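PDB 2BKL: prolyl endopeptidase from Myxococcus xanthus, which probably cleaves oligopeptides after proline, and less readily after alanine, as a serine endopeptidase of the S9A family. Local coordinates for residues S321-S326 / S333-K338; S342-A347 / S366-L371. One frame throughout, in Å; residues are numbered along the deposited sequence.

Interaction 1 of 2, residues S321-S326 / S333-K338; sequences SLLSVS and SLEYLK
The Tyr336 ring carries Leu322 on one face: CD1 of Leu322 sits over the centre, 3.8 Å from the ring centroid, in a CH-pi contact. CB of Leu322 meets ring atom CE1 of Tyr336 at 3.6 Å, while a cation-pi contact with Arg345 occupies the opposite face. Farther along the same side, Val325 and Leu334 lie side by side, Val325 CG2 to Leu334 CD2 3.8 Å. The other flat group, the Glu335 carboxylate, is on the reverse side. CG of Glu335 is anti to the backbone N (chi1 -177°) and the chain extended; its OE1 accepts from Ser324 OG at 2.9 Å through the anti lone pair, and OE2 approaches CD1 of Leu323 at 3.8 Å. An alanine here would probably leave Ser324 OG without its carboxylate acceptor and open a gap beside Leu323 CD1. Opposite Glu335, Leu323 and Ser324 fill the place of one residue, a classic beta bulge of this antiparallel hairpin: Leu323 N donates to Glu335 O at 2.8 Å, and Glu335 N to Ser324 O. The Leu322 face is thus apolar but for the tyrosine hydroxyl, whereas the Ser324 face, with Leu337, is mixed, its carboxylate bond adding to the backbone ladder.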
loop_
_atom_site.group_PDB
_atom_site.type_symbol
_atom_site.label_atom_id
_atom_site.label_comp_id
_atom_site.label_asym_id
_atom_site.label_seq_id
_atom_site.Cartn_x
_atom_site.Cartn_y
_atom_site.Cartn_z
ATOM N N SER A 321 17.070 4.019 -10.042
ATOM C CA SER A 321 16.145 4.921 -9.369
ATOM C C SER A 321 16.444 4.925 -7.881
ATOM O O SER A 321 16.418 3.884 -7.241
ATOM C CB SER A 321 14.702 4.485 -9.576
ATOM O OG SER A 321 14.394 4.419 -10.962
ATOM N N LEU A 322 16.693 6.095 -7.303
ATOM C CA LEU A 322 16.943 6.215 -5.882
ATOM C C LEU A 322 15.613 6.354 -5.173
ATOM O O LEU A 322 14.865 7.270 -5.464
ATOM C CB LEU A 322 17.859 7.405 -5.594
ATOM C CG LEU A 322 18.158 7.659 -4.109
ATOM C CD1 LEU A 322 18.774 6.436 -3.435
ATOM C CD2 LEU A 322 19.035 8.849 -3.911
ATOM N N LEU A 323 15.280 5.395 -4.297
ATOM C CA LEU A 323 13.965 5.356 -3.628
ATOM C C LEU A 323 13.962 5.946 -2.244
ATOM O O LEU A 323 12.970 6.543 -1.840
ATOM C CB LEU A 323 13.453 3.914 -3.516
ATOM C CG LEU A 323 13.287 3.087 -4.761
ATOM C CD1 LEU A 323 12.620 1.758 -4.326
ATOM C CD2 LEU A 323 12.509 3.840 -5.803
ATOM N N SER A 324 15.021 5.721 -1.469
ATOM C CA SER A 324 15.033 6.204 -0.095
ATOM C C SER A 324 16.456 6.336 0.408
ATOM O O SER A 324 17.402 5.712 -0.125
ATOM C CB SER A 324 14.268 5.287 0.840
ATOM O OG SER A 324 14.944 4.073 1.014
ATOM N N VAL A 325 16.576 7.137 1.442
ATOM C CA VAL A 325 17.828 7.397 2.113
ATOM C C VAL A 325 17.555 7.294 3.577
ATOM O O VAL A 325 16.626 7.931 4.091
ATOM C CB VAL A 325 18.336 8.822 1.855
ATOM C CG1 VAL A 325 19.594 9.068 2.652
ATOM C CG2 VAL A 325 18.562 9.037 0.405
ATOM N N SER A 326 18.396 6.534 4.264
ATOM C CA SER A 326 18.362 6.490 5.713
ATOM C C SER A 326 19.728 6.804 6.281
ATOM O O SER A 326 20.757 6.551 5.654
ATOM C CB SER A 326 17.885 5.147 6.221
ATOM O OG SER A 326 18.798 4.120 5.901
ATOM N N SER A 333 22.502 5.277 3.940
ATOM C CA SER A 333 22.111 4.033 3.274
ATOM C C SER A 333 21.122 4.384 2.174
ATOM O O SER A 333 20.115 4.985 2.434
ATOM C CB SER A 333 21.519 3.023 4.252
ATOM O OG SER A 333 21.296 1.785 3.595
ATOM N N LEU A 334 21.472 4.003 0.956
ATOM C CA LEU A 334 20.778 4.437 -0.259
ATOM C C LEU A 334 20.152 3.202 -0.908
ATOM O O LEU A 334 20.846 2.256 -1.314
ATOM C CB LEU A 334 21.755 5.090 -1.227
ATOM C CG LEU A 334 22.671 6.204 -0.686
ATOM C CD1 LEU A 334 23.721 6.608 -1.687
ATOM C CD2 LEU A 334 21.842 7.354 -0.350
ATOM N N GLU A 335 18.840 3.231 -1.054
ATOM C CA GLU A 335 18.093 2.135 -1.662
ATOM C C GLU A 335 17.765 2.521 -3.097
ATOM O O GLU A 335 16.998 3.447 -3.342
ATOM C CB GLU A 335 16.799 1.867 -0.904
ATOM C CG GLU A 335 15.996 0.685 -1.437
ATOM C CD GLU A 335 14.573 0.639 -0.908
ATOM O OE1 GLU A 335 14.131 1.512 -0.137
ATOM O OE2 GLU A 335 13.862 -0.279 -1.343
ATOM N N TYR A 336 18.354 1.788 -4.028
ATOM C CA TYR A 336 18.182 1.955 -5.483
ATOM C C TYR A 336 17.329 0.809 -6.046
ATOM O O TYR A 336 17.259 -0.268 -5.473
ATOM C CB TYR A 336 19.509 1.977 -6.203
ATOM C CG TYR A 336 20.295 3.253 -6.007
ATOM C CD1 TYR A 336 20.073 4.368 -6.806
ATOM C CD2 TYR A 336 21.241 3.357 -5.007
ATOM C CE1 TYR A 336 20.813 5.533 -6.633
ATOM C CE2 TYR A 336 21.938 4.486 -4.809
ATOM C CZ TYR A 336 21.742 5.588 -5.632
ATOM O OH TYR A 336 22.453 6.761 -5.437
ATOM N N LEU A 337 16.686 1.086 -7.181
ATOM C CA LEU A 337 16.016 0.084 -7.980
ATOM C C LEU A 337 16.639 0.066 -9.355
ATOM O O LEU A 337 16.689 1.103 -10.023
ATOM C CB LEU A 337 14.537 0.419 -8.093
ATOM C CG LEU A 337 13.539 -0.722 -8.134
ATOM C CD1 LEU A 337 13.533 -1.492 -6.820
ATOM C CD2 LEU A 337 12.138 -0.187 -8.448
ATOM N N LYS A 338 17.121 -1.088 -9.789
ATOM C CA LYS A 338 17.694 -1.304 -11.125
ATOM C C LYS A 338 16.792 -2.319 -11.801
ATOM O O LYS A 338 16.710 -3.467 -11.354
ATOM C CB LYS A 338 19.135 -1.846 -11.041
ATOM C CG LYS A 338 20.108 -0.935 -10.283
ATOM C CD LYS A 338 21.510 -1.561 -10.088
ATOM C CE LYS A 338 22.178 -1.943 -11.414
ATOM N NZ LYS A 338 23.574 -2.481 -11.160
#

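Interaction 2 of 2, residues S342-A347 / S366-L371; sequences SEVRVA and SNLMGL
Val344 has CG1 anti to its backbone N (chi1 179°) and CG2 beside it, and with this fork it meets two successive residues of 366-371. CG2 of Val344 presses on the carbonyl oxygen of Ser366 at 3.4 Å; CG1 meets OD1 of Asn367 at 3.6 Å, the two side chains meeting at a slant. Asn367 has CG anti to its own backbone N (chi1 -155°), on the Val344 side of CB, with OD1 the atom that touches. The same OD1 accepts a hydrogen bond from Ser333 OG in the adjoining strand. Leu368 continues the contact: its CG lies 4.3 Å from Val344 CG1, and its CD1 reaches Val346 CG2 at 4.0 Å, the two side chains crossing at about a right angle. This is a join between neighbouring blades of the N-terminal beta-propeller, with strand 341-348, third in its four-stranded blade, packed against the loop after strand 364-365 of the next. On the loop side, Leu368 also touches Ala377 and Tyr379 of that next blade. The contact is apolar for the strand but not for the loop, and Ser366 O is buried against the valine without a polar partner in the model. Glu343 and Arg345 point away from the loop and pair with each other: NE and NH2 of Arg345 both grip Glu343 OE2, NE at 2.9 Å, and Asp317 takes the NH1 of Arg345 in a second salt bridge.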
loop_
_atom_site.group_PDB
_atom_site.type_symbol
_atom_site.label_atom_id
_atom_site.label_comp_id
_atom_site.label_asym_id
_atom_site.label_seq_id
_atom_site.Cartn_x
_atom_site.Cartn_y
_atom_site.Cartn_z
ATOM N N SER A 342 15.992 -4.257 -6.216
ATOM C CA SER A 342 16.691 -3.291 -5.396
ATOM C C SER A 342 18.154 -3.650 -5.137
ATOM O O SER A 342 18.570 -4.810 -5.166
ATOM C CB SER A 342 15.959 -2.989 -4.118
ATOM O OG SER A 342 15.972 -4.117 -3.312
ATOM N N GLU A 343 18.913 -2.587 -4.925
ATOM C CA GLU A 343 20.311 -2.628 -4.542
ATOM C C GLU A 343 20.485 -1.599 -3.446
ATOM O O GLU A 343 19.910 -0.514 -3.513
ATOM C CB GLU A 343 21.216 -2.284 -5.733
ATOM C CG GLU A 343 22.698 -2.176 -5.383
ATOM C CD GLU A 343 23.612 -2.255 -6.574
ATOM O OE1 GLU A 343 23.910 -3.390 -7.008
ATOM O OE2 GLU A 343 24.052 -1.187 -7.060
ATOM N N VAL A 344 21.257 -1.932 -2.426
ATOM C CA VAL A 344 21.457 -1.048 -1.296
ATOM C C VAL A 344 22.932 -0.666 -1.224
ATOM O O VAL A 344 23.818 -1.508 -1.254
ATOM C CB VAL A 344 20.968 -1.698 0.007
ATOM C CG1 VAL A 344 21.224 -0.754 1.195
ATOM C CG2 VAL A 344 19.471 -2.025 -0.116
ATOM N N ARG A 345 23.188 0.641 -1.150
ATOM C CA ARG A 345 24.547 1.193 -1.154
ATOM C C ARG A 345 24.772 2.050 0.087
ATOM O O ARG A 345 23.908 2.853 0.484
ATOM C CB ARG A 345 24.751 2.040 -2.405
ATOM C CG ARG A 345 24.563 1.284 -3.711
ATOM C CD ARG A 345 24.882 2.129 -4.920
ATOM N NE ARG A 345 24.412 1.499 -6.147
ATOM C CZ ARG A 345 24.184 2.141 -7.288
ATOM N NH1 ARG A 345 24.360 3.444 -7.394
ATOM N NH2 ARG A 345 23.752 1.461 -8.343
ATOM N N VAL A 346 25.908 1.841 0.733
ATOM C CA VAL A 346 26.317 2.599 1.906
ATOM C C VAL A 346 27.313 3.648 1.444
ATOM O O VAL A 346 28.234 3.333 0.699
ATOM C CB VAL A 346 26.941 1.688 2.988
ATOM C CG1 VAL A 346 27.464 2.505 4.185
ATOM C CG2 VAL A 346 25.904 0.696 3.449
ATOM N N ALA A 347 27.085 4.878 1.853
ATOM C CA ALA A 347 27.962 6.016 1.542
ATOM C C ALA A 347 28.274 6.798 2.808
ATOM O O ALA A 347 27.539 6.713 3.793
ATOM C CB ALA A 347 27.305 6.942 0.527
ATOM N N SER A 366 14.968 -4.462 1.512
ATOM C CA SER A 366 14.675 -3.168 2.084
ATOM C C SER A 366 15.957 -2.351 2.225
ATOM O O SER A 366 17.067 -2.889 2.174
ATOM C CB SER A 366 14.023 -3.313 3.461
ATOM O OG SER A 366 14.997 -3.717 4.434
ATOM N N ASN A 367 15.797 -1.059 2.466
ATOM C CA ASN A 367 16.916 -0.245 2.886
ATOM C C ASN A 367 17.345 -0.699 4.271
ATOM O O ASN A 367 16.600 -1.379 4.984
ATOM C CB ASN A 367 16.555 1.240 2.852
ATOM C CG ASN A 367 17.770 2.141 2.693
ATOM O OD1 ASN A 367 18.864 1.675 2.541
ATOM N ND2 ASN A 367 17.544 3.442 2.657
ATOM N N LEU A 368 18.542 -0.326 4.664
ATOM C CA LEU A 368 18.979 -0.566 6.020
ATOM C C LEU A 368 18.135 0.226 7.000
ATOM O O LEU A 368 17.748 1.371 6.740
ATOM C CB LEU A 368 20.436 -0.205 6.184
ATOM C CG LEU A 368 21.453 -1.049 5.437
ATOM C CD1 LEU A 368 22.861 -0.530 5.717
ATOM C CD2 LEU A 368 21.328 -2.508 5.813
ATOM N N MET A 369 17.811 -0.445 8.106
ATOM C CA MET A 369 16.967 0.073 9.158
ATOM C C MET A 369 17.740 0.055 10.467
ATOM O O MET A 369 18.287 -0.970 10.862
ATOM C CB MET A 369 15.721 -0.787 9.306
ATOM C CG MET A 369 14.814 -0.717 8.093
ATOM S SD MET A 369 13.498 -1.889 8.291
ATOM C CE MET A 369 14.237 -3.249 7.627
ATOM N N GLY A 370 17.723 1.172 11.163
ATOM C CA GLY A 370 18.407 1.306 12.421
ATOM C C GLY A 370 18.307 2.719 12.914
ATOM O O GLY A 370 17.259 3.353 12.807
ATOM N N LEU A 371 19.410 3.206 13.446
ATOM C CA LEU A 371 19.465 4.542 13.995
ATOM C C LEU A 371 20.773 5.194 13.611
ATOM O O LEU A 371 21.772 4.526 13.349
ATOM C CB LEU A 371 19.309 4.562 15.532
ATOM C CG LEU A 371 17.951 4.192 16.114
ATOM C CD1 LEU A 371 18.018 4.157 17.617
ATOM C CD2 LEU A 371 16.872 5.127 15.698
#

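Overall arrangement
From the N terminus, the chain runs out along 321-328, turns tightly and returns along 331-338, so interaction 1 closes a beta hairpin at the start of one propeller blade. The next turn leads into 341-348, hydrogen-bonded to the hairpin through, among others, Leu334 N to Arg345 O at 2.7 Å. After 353-356 completes that blade, the chain passes to the following one, and interaction 2 closes this longer excursion by bringing 366-371 back against 341-348. The two contacts come in series, neither nested nor crossed, with centres about 7 Å apart. Segment 366-371 reaches the hairpin too, as Ser326 OG bonds to Leu368 O, tying both contacts to one blade-to-blade seam.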